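Local coordinates for ribokinase RBSK (Mycobacterium tuberculosis, PDB 3GO6), which probably catalyses the magnesium- and ATP-dependent phosphorylation of D-ribose at O-5, yielding D-ribose 5-phosphate, and acts as a homodimer of the PfkB carbohydrate kinase family, at residues A[53-67]-A[84-97]. Numbering follows the deposited sequence.
Sequences RTPGGKGANQAVAAA and AAAQLRAHLRANAV. With RIB (alpha-D-ribofuranose), chain C.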
ATOM      1  N   ARG A  53       7.653   0.786   5.159  1.00 16.26           N
ATOM      2  CA  ARG A  53       6.911  -0.368   5.654  1.00 16.61           C
ATOM      3  C   ARG A  53       7.318  -0.532   7.123  1.00 15.92           C
ATOM      4  O   ARG A  53       8.465  -0.862   7.410  1.00 16.57           O
ATOM      5  CB  ARG A  53       7.256  -1.610   4.809  1.00 15.49           C
ATOM      6  CG  ARG A  53       6.571  -2.889   5.263  1.00 17.18           C
ATOM      7  CD  ARG A  53       6.864  -4.053   4.303  1.00 17.89           C
ATOM      8  NE  ARG A  53       6.221  -5.283   4.788  1.00 19.83           N
ATOM      9  CZ  ARG A  53       6.749  -6.117   5.686  1.00 19.49           C
ATOM     10  NH1 ARG A  53       7.950  -5.877   6.190  1.00 19.07           N
ATOM     11  NH2 ARG A  53       6.075  -7.210   6.069  1.00 16.57           N
ATOM     12  N   THR A  54       6.404  -0.260   8.059  1.00 15.57           N
ATOM     13  CA  THR A  54       6.747  -0.235   9.494  1.00 15.10           C
ATOM     14  C   THR A  54       5.627  -0.847  10.346  1.00 14.90           C
ATOM     15  O   THR A  54       4.470  -0.759   9.986  1.00 14.11           O
ATOM     16  CB  THR A  54       6.997   1.228  10.026  1.00 15.34           C
ATOM     17  OG1 THR A  54       5.844   2.046   9.758  1.00 16.68           O
ATOM     18  CG2 THR A  54       8.272   1.865   9.387  1.00 15.43           C
ATOM     19  N   PRO A  55       5.974  -1.505  11.461  1.00 14.63           N
ATOM     20  CA  PRO A  55       4.934  -2.017  12.364  1.00 14.38           C
ATOM     21  C   PRO A  55       4.062  -0.899  12.936  1.00 14.79           C
ATOM     22  O   PRO A  55       4.571   0.188  13.282  1.00 14.45           O
ATOM     23  CB  PRO A  55       5.735  -2.639  13.507  1.00 15.03           C
ATOM     24  CG  PRO A  55       7.052  -2.949  12.933  1.00 16.27           C
ATOM     25  CD  PRO A  55       7.331  -1.859  11.916  1.00 15.75           C
ATOM     26  N   GLY A  56       2.765  -1.153  13.016  1.00 13.92           N
ATOM     27  CA  GLY A  56       1.838  -0.217  13.668  1.00 13.63           C
ATOM     28  C   GLY A  56       0.551  -0.903  14.057  1.00 13.21           C
ATOM     29  O   GLY A  56       0.572  -2.028  14.563  1.00 13.33           O
ATOM     30  N   GLY A  57      -0.576  -0.252  13.774  1.00 12.91           N
ATOM     31  CA  GLY A  57      -1.874  -0.695  14.272  1.00 12.25           C
ATOM     32  C   GLY A  57      -2.271   0.160  15.462  1.00 12.74           C
ATOM     33  O   GLY A  57      -1.458   0.397  16.357  1.00 13.13           O
ATOM     34  N   LYS A  58      -3.523   0.620  15.501  1.00 12.25           N
ATOM     35  CA  LYS A  58      -3.991   1.445  16.630  1.00 13.10           C
ATOM     36  C   LYS A  58      -3.660   0.852  18.002  1.00 12.39           C
ATOM     37  O   LYS A  58      -3.233   1.568  18.908  1.00 13.90           O
ATOM     38  CB  LYS A  58      -5.510   1.668  16.569  1.00 12.93           C
ATOM     39  CG  LYS A  58      -5.941   2.646  15.508  1.00 16.08           C
ATOM     40  CD  LYS A  58      -7.462   2.895  15.609  1.00 20.01           C
ATOM     41  CE  LYS A  58      -7.967   3.593  14.359  1.00 21.06           C
ATOM     42  NZ  LYS A  58      -7.036   4.697  13.866  1.00 25.88           N
ATOM     43  N   GLY A  59      -3.872  -0.442  18.181  1.00 12.43           N
ATOM     44  CA  GLY A  59      -3.673  -1.037  19.505  1.00 11.53           C
ATOM     45  C   GLY A  59      -2.189  -1.070  19.855  1.00 12.06           C
ATOM     46  O   GLY A  59      -1.779  -0.669  20.954  1.00 12.22           O
ATOM     47  N   ALA A  60      -1.384  -1.559  18.918  1.00 11.79           N
ATOM     48  CA  ALA A  60       0.065  -1.603  19.108  1.00 11.78           C
ATOM     49  C   ALA A  60       0.604  -0.190  19.375  1.00 11.65           C
ATOM     50  O   ALA A  60       1.396   0.005  20.297  1.00 12.28           O
ATOM     51  CB  ALA A  60       0.722  -2.194  17.865  1.00 11.23           C
ATOM     52  N   ASN A  61       0.186   0.781  18.565  1.00 11.41           N
ATOM     53  CA  ASN A  61       0.656   2.170  18.708  1.00 11.60           C
ATOM     54  C   ASN A  61       0.288   2.746  20.071  1.00 11.74           C
ATOM     55  O   ASN A  61       1.090   3.455  20.696  1.00 11.43           O
ATOM     56  CB  ASN A  61       0.040   3.094  17.641  1.00 11.93           C
ATOM     57  CG  ASN A  61       0.481   2.769  16.237  1.00 13.51           C
ATOM     58  OD1 ASN A  61       1.448   2.040  16.030  1.00 14.97           O
ATOM     59  ND2 ASN A  61      -0.223   3.334  15.252  1.00 12.16           N
ATOM     60  N   GLN A  62      -0.939   2.463  20.520  1.00 11.71           N
ATOM     61  CA  GLN A  62      -1.395   2.974  21.819  1.00 11.68           C
ATOM     62  C   GLN A  62      -0.653   2.310  22.981  1.00 11.64           C
ATOM     63  O   GLN A  62      -0.307   2.977  23.959  1.00 11.52           O
ATOM     64  CB  GLN A  62      -2.913   2.851  21.959  1.00 11.71           C
ATOM     65  CG  GLN A  62      -3.603   3.808  20.981  1.00 11.76           C
ATOM     66  CD  GLN A  62      -5.093   3.696  20.934  1.00 11.35           C
ATOM     67  OE1 GLN A  62      -5.711   3.099  21.795  1.00 12.98           O
ATOM     68  NE2 GLN A  62      -5.691   4.287  19.892  1.00 11.71           N
ATOM     69  N   ALA A  63      -0.370   1.015  22.850  1.00 11.33           N
ATOM     70  CA  ALA A  63       0.411   0.288  23.853  1.00 10.69           C
ATOM     71  C   ALA A  63       1.835   0.851  23.943  1.00 10.99           C
ATOM     72  O   ALA A  63       2.355   1.073  25.052  1.00 12.26           O
ATOM     73  CB  ALA A  63       0.422  -1.232  23.514  1.00 10.37           C
ATOM     74  N   VAL A  64       2.464   1.089  22.796  1.00 10.93           N
ATOM     75  CA  VAL A  64       3.818   1.650  22.733  1.00 12.45           C
ATOM     76  C   VAL A  64       3.888   3.056  23.364  1.00 12.41           C
ATOM     77  O   VAL A  64       4.791   3.360  24.155  1.00 11.78           O
ATOM     78  CB  VAL A  64       4.368   1.659  21.293  1.00 11.73           C
ATOM     79  CG1 VAL A  64       5.628   2.509  21.201  1.00 15.90           C
ATOM     80  CG2 VAL A  64       4.667   0.201  20.812  1.00 13.34           C
ATOM     81  N   ALA A  65       2.912   3.894  23.042  1.00 12.48           N
ATOM     82  CA  ALA A  65       2.843   5.237  23.634  1.00 13.20           C
ATOM     83  C   ALA A  65       2.641   5.199  25.154  1.00 13.69           C
ATOM     84  O   ALA A  65       3.299   5.951  25.900  1.00 14.55           O
ATOM     85  CB  ALA A  65       1.743   6.071  22.957  1.00 12.02           C
ATOM     86  N   ALA A  66       1.734   4.346  25.624  1.00 13.85           N
ATOM     87  CA  ALA A  66       1.541   4.175  27.069  1.00 14.67           C
ATOM     88  C   ALA A  66       2.825   3.704  27.778  1.00 15.52           C
ATOM     89  O   ALA A  66       3.144   4.182  28.872  1.00 16.10           O
ATOM     90  CB  ALA A  66       0.384   3.216  27.350  1.00 14.72           C
ATOM     91  N   ALA A  67       3.551   2.769  27.159  1.00 15.55           N
ATOM     92  CA  ALA A  67       4.827   2.271  27.712  1.00 16.70           C
ATOM     93  C   ALA A  67       5.914   3.354  27.746  1.00 16.87           C
ATOM     94  O   ALA A  67       6.585   3.535  28.779  1.00 17.37           O
ATOM     95  CB  ALA A  67       5.311   1.041  26.947  1.00 15.64           C
ATOM     96  N   ALA A  84       5.206 -11.325   8.555  1.00 16.47           N
ATOM     97  CA  ALA A  84       4.923  -9.987   9.145  1.00 15.43           C
ATOM     98  C   ALA A  84       4.804 -10.059  10.648  1.00 15.28           C
ATOM     99  O   ALA A  84       5.283  -9.172  11.356  1.00 15.90           O
ATOM    100  CB  ALA A  84       3.642  -9.390   8.576  1.00 15.91           C
ATOM    101  N   ALA A  85       4.157 -11.112  11.150  1.00 14.93           N
ATOM    102  CA  ALA A  85       3.901 -11.226  12.580  1.00 14.71           C
ATOM    103  C   ALA A  85       5.181 -11.218  13.416  1.00 15.25           C
ATOM    104  O   ALA A  85       5.171 -10.741  14.540  1.00 14.94           O
ATOM    105  CB  ALA A  85       3.099 -12.471  12.879  1.00 15.01           C
ATOM    106  N   ALA A  86       6.277 -11.750  12.884  1.00 15.56           N
ATOM    107  CA  ALA A  86       7.547 -11.768  13.642  1.00 16.62           C
ATOM    108  C   ALA A  86       8.067 -10.343  13.880  1.00 16.67           C
ATOM    109  O   ALA A  86       8.504 -10.004  14.967  1.00 15.93           O
ATOM    110  CB  ALA A  86       8.611 -12.596  12.891  1.00 17.37           C
ATOM    111  N   GLN A  87       8.002  -9.520  12.838  1.00 16.55           N
ATOM    112  CA  GLN A  87       8.404  -8.124  12.890  1.00 17.57           C
ATOM    113  C   GLN A  87       7.476  -7.294  13.801  1.00 15.67           C
ATOM    114  O   GLN A  87       7.938  -6.422  14.550  1.00 15.26           O
ATOM    115  CB  GLN A  87       8.443  -7.591  11.448  1.00 17.77           C
ATOM    116  CG  GLN A  87       9.016  -6.194  11.287  1.00 22.38           C
ATOM    117  CD  GLN A  87       9.136  -5.754   9.825  1.00 21.49           C
ATOM    118  OE1 GLN A  87       9.022  -6.570   8.901  1.00 24.57           O
ATOM    119  NE2 GLN A  87       9.376  -4.452   9.618  1.00 23.96           N
ATOM    120  N   LEU A  88       6.175  -7.579  13.746  1.00 14.29           N
ATOM    121  CA  LEU A  88       5.189  -6.895  14.590  1.00 13.45           C
ATOM    122  C   LEU A  88       5.402  -7.206  16.076  1.00 13.86           C
ATOM    123  O   LEU A  88       5.372  -6.300  16.925  1.00 13.69           O
ATOM    124  CB  LEU A  88       3.750  -7.275  14.174  1.00 12.47           C
ATOM    125  CG  LEU A  88       3.357  -6.875  12.750  1.00 11.92           C
ATOM    126  CD1 LEU A  88       1.947  -7.413  12.456  1.00 11.04           C
ATOM    127  CD2 LEU A  88       3.421  -5.344  12.640  1.00 12.50           C
ATOM    128  N   ARG A  89       5.612  -8.480  16.389  1.00 13.65           N
ATOM    129  CA  ARG A  89       5.902  -8.902  17.762  1.00 15.22           C
ATOM    130  C   ARG A  89       7.197  -8.278  18.294  1.00 14.99           C
ATOM    131  O   ARG A  89       7.262  -7.841  19.434  1.00 15.61           O
ATOM    132  CB  ARG A  89       6.048 -10.434  17.832  1.00 14.79           C
ATOM    133  CG  ARG A  89       4.765 -11.222  17.736  1.00 16.63           C
ATOM    134  CD  ARG A  89       5.086 -12.714  17.383  1.00 18.91           C
ATOM    135  NE  ARG A  89       3.858 -13.520  17.239  1.00 23.55           N
ATOM    136  CZ  ARG A  89       3.139 -13.900  18.280  1.00 25.13           C
ATOM    137  NH1 ARG A  89       3.544 -13.543  19.492  1.00 27.56           N
ATOM    138  NH2 ARG A  89       2.031 -14.622  18.122  1.00 26.78           N
ATOM    139  N   ALA A  90       8.237  -8.281  17.476  1.00 15.89           N
ATOM    140  CA  ALA A  90       9.533  -7.755  17.897  1.00 16.22           C
ATOM    141  C   ALA A  90       9.429  -6.243  18.171  1.00 15.84           C
ATOM    142  O   ALA A  90      10.056  -5.733  19.100  1.00 16.16           O
ATOM    143  CB  ALA A  90      10.576  -8.039  16.838  1.00 15.82           C
ATOM    144  N   HIS A  91       8.636  -5.533  17.367  1.00 15.66           N
ATOM    145  CA  HIS A  91       8.399  -4.083  17.585  1.00 15.30           C
ATOM    146  C   HIS A  91       7.828  -3.834  18.986  1.00 15.20           C
ATOM    147  O   HIS A  91       8.294  -2.927  19.708  1.00 15.45           O
ATOM    148  CB  HIS A  91       7.472  -3.499  16.480  1.00 14.87           C
ATOM    149  CG  HIS A  91       6.977  -2.103  16.756  1.00 16.44           C
ATOM    150  ND1 HIS A  91       7.812  -1.007  16.815  1.00 16.89           N
ATOM    151  CD2 HIS A  91       5.724  -1.627  16.957  1.00 17.23           C
ATOM    152  CE1 HIS A  91       7.097   0.083  17.051  1.00 18.78           C
ATOM    153  NE2 HIS A  91       5.825  -0.265  17.130  1.00 17.36           N
ATOM    154  N   LEU A  92       6.840  -4.635  19.374  1.00 14.65           N
ATOM    155  CA  LEU A  92       6.223  -4.531  20.699  1.00 15.10           C
ATOM    156  C   LEU A  92       7.191  -4.902  21.832  1.00 15.91           C
ATOM    157  O   LEU A  92       7.332  -4.149  22.808  1.00 16.09           O
ATOM    158  CB  LEU A  92       4.929  -5.344  20.761  1.00 14.27           C
ATOM    159  CG  LEU A  92       3.785  -4.678  19.963  1.00 14.74           C
ATOM    160  CD1 LEU A  92       2.667  -5.657  19.649  1.00 13.57           C
ATOM    161  CD2 LEU A  92       3.238  -3.457  20.713  1.00 15.55           C
ATOM    162  N   ARG A  93       7.894  -6.026  21.683  1.00 16.72           N
ATOM    163  CA  ARG A  93       8.942  -6.409  22.656  1.00 18.20           C
ATOM    164  C   ARG A  93      10.014  -5.341  22.819  1.00 17.82           C
ATOM    165  O   ARG A  93      10.454  -5.080  23.941  1.00 18.45           O
ATOM    166  CB  ARG A  93       9.622  -7.736  22.270  1.00 17.87           C
ATOM    167  CG  ARG A  93       8.710  -8.954  22.268  1.00 20.32           C
ATOM    168  CD  ARG A  93       9.566 -10.291  22.283  1.00 21.39           C
ATOM    169  NE  ARG A  93      10.608 -10.262  21.244  1.00 26.13           N
ATOM    170  CZ  ARG A  93      10.457 -10.693  19.992  1.00 25.54           C
ATOM    171  NH1 ARG A  93       9.317 -11.221  19.579  1.00 25.11           N
ATOM    172  NH2 ARG A  93      11.463 -10.587  19.143  1.00 29.34           N
ATOM    173  N   ALA A  94      10.437  -4.727  21.713  1.00 18.29           N
ATOM    174  CA  ALA A  94      11.473  -3.694  21.726  1.00 18.96           C
ATOM    175  C   ALA A  94      11.032  -2.475  22.535  1.00 20.05           C
ATOM    176  O   ALA A  94      11.875  -1.704  23.018  1.00 20.37           O
ATOM    177  CB  ALA A  94      11.824  -3.269  20.296  1.00 19.56           C
ATOM    178  N   ASN A  95       9.716  -2.308  22.683  1.00 18.78           N
ATOM    179  CA  ASN A  95       9.138  -1.167  23.409  1.00 19.48           C
ATOM    180  C   ASN A  95       8.573  -1.499  24.788  1.00 19.03           C
ATOM    181  O   ASN A  95       7.801  -0.715  25.363  1.00 20.24           O
ATOM    182  CB  ASN A  95       8.081  -0.482  22.527  1.00 18.52           C
ATOM    183  CG  ASN A  95       8.710   0.321  21.418  1.00 18.17           C
ATOM    184  OD1 ASN A  95       9.248   1.403  21.656  1.00 18.23           O
ATOM    185  ND2 ASN A  95       8.678  -0.208  20.202  1.00 17.69           N
ATOM    186  N   ALA A  96       8.971  -2.660  25.314  1.00 19.77           N
ATOM    187  CA  ALA A  96       8.584  -3.147  26.658  1.00 19.46           C
ATOM    188  C   ALA A  96       7.090  -3.424  26.833  1.00 19.66           C
ATOM    189  O   ALA A  96       6.556  -3.351  27.951  1.00 20.07           O
ATOM    190  CB  ALA A  96       9.123  -2.205  27.783  1.00 20.66           C
ATOM    191  N   VAL A  97       6.414  -3.781  25.741  1.00 18.13           N
ATOM    192  CA  VAL A  97       4.999  -4.128  25.812  1.00 17.28           C
ATOM    193  C   VAL A  97       4.916  -5.642  25.938  1.00 17.88           C
ATOM    194  O   VAL A  97       5.457  -6.371  25.090  1.00 17.64           O
ATOM    195  CB  VAL A  97       4.226  -3.657  24.538  1.00 17.04           C
ATOM    196  CG1 VAL A  97       2.800  -4.153  24.561  1.00 15.91           C
ATOM    197  CG2 VAL A  97       4.273  -2.103  24.383  1.00 16.98           C
TER
HETATM  198  O5  RIB C 305      -3.776   5.558  13.958  1.00 20.44           O
HETATM  199  C5  RIB C 305      -2.874   5.083  12.933  1.00 21.84           C
HETATM  200  C4  RIB C 305      -2.968   3.548  12.858  1.00 19.40           C
HETATM  201  O4  RIB C 305      -4.253   3.203  12.302  1.00 19.95           O
HETATM  202  C3  RIB C 305      -1.958   2.924  11.911  1.00 18.03           C
HETATM  203  O3  RIB C 305      -0.771   2.406  12.562  1.00 15.22           O
HETATM  204  C2  RIB C 305      -2.747   1.857  11.176  1.00 16.98           C
HETATM  205  O2  RIB C 305      -2.206   0.548  11.392  1.00 17.87           O
HETATM  206  C1  RIB C 305      -4.195   1.955  11.632  1.00 17.44           C
HETATM  207  O1  RIB C 305      -4.534   0.930  12.575  1.00 15.84           O
HETATM  208  O   HOH W   1       7.735  -8.825   7.464  1.00 25.87           O
HETATM  209  O   HOH W   2       9.798  -3.317   6.917  1.00 29.88           O
HETATM  210  O   HOH W   3       3.593   1.377  17.476  1.00 20.01           O
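His91 and Gln87 both set CG trans to the backbone N (chi1 169° in His91), which carries the imidazole against Pro55 and the amide of the extended Gln87 to the guanidinium of Arg53. The pairing illustrates second-shell support of a sugar site: the strand and the helix that flank the ribose-binding turn both pack against helix 84-94, which reaches the site through a water. Pro55 turns its ring into helix 84-94, where its CB lies 3.5 Å from His91 CG and 3.7 Å from Leu88 CD2, while Pro55 O sits over one face of the imidazole. Nearer the start of that helix, Arg53 NH1 donates to Gln87 OE1 (3.0 Å), a bent bond with the donor tilted from the carbonyl plane and the two flat groups steeply turned against each other. Two waters reinforce it: one links Arg53 NH2 to Gln87 OE1, the other joins Arg53 O and NH1 to Gln87 NE2.

A third water, in the plane of the imidazole, lies 2.8 Å from His91 NE2 and donates to Asn61 OD1. Asn61 ND2 in turn donates to ribose O3 (2.9 Å), as does Gly57 N, making His91 a second-shell neighbour of the sugar site. Farther along, Val64 spreads its methyls over Asn95, with CG1 3.8 Å from Asn95 CG, and CG2 also meets Leu92 CD2. A Schellman motif at Ala96 ends the helix, and beyond it Val97 CG1 lies 3.9 Å from Ala63 CB.

Helices 58-67 and 84-94 run nearly parallel, at 18°, whereas strand 53-56 crosses the latter at -60°. Met30 of strand 29-35 touches Leu88 and Gln87; Val73 and Phe75 of strand 72-76 pack against Ala63 and Val97, respectively.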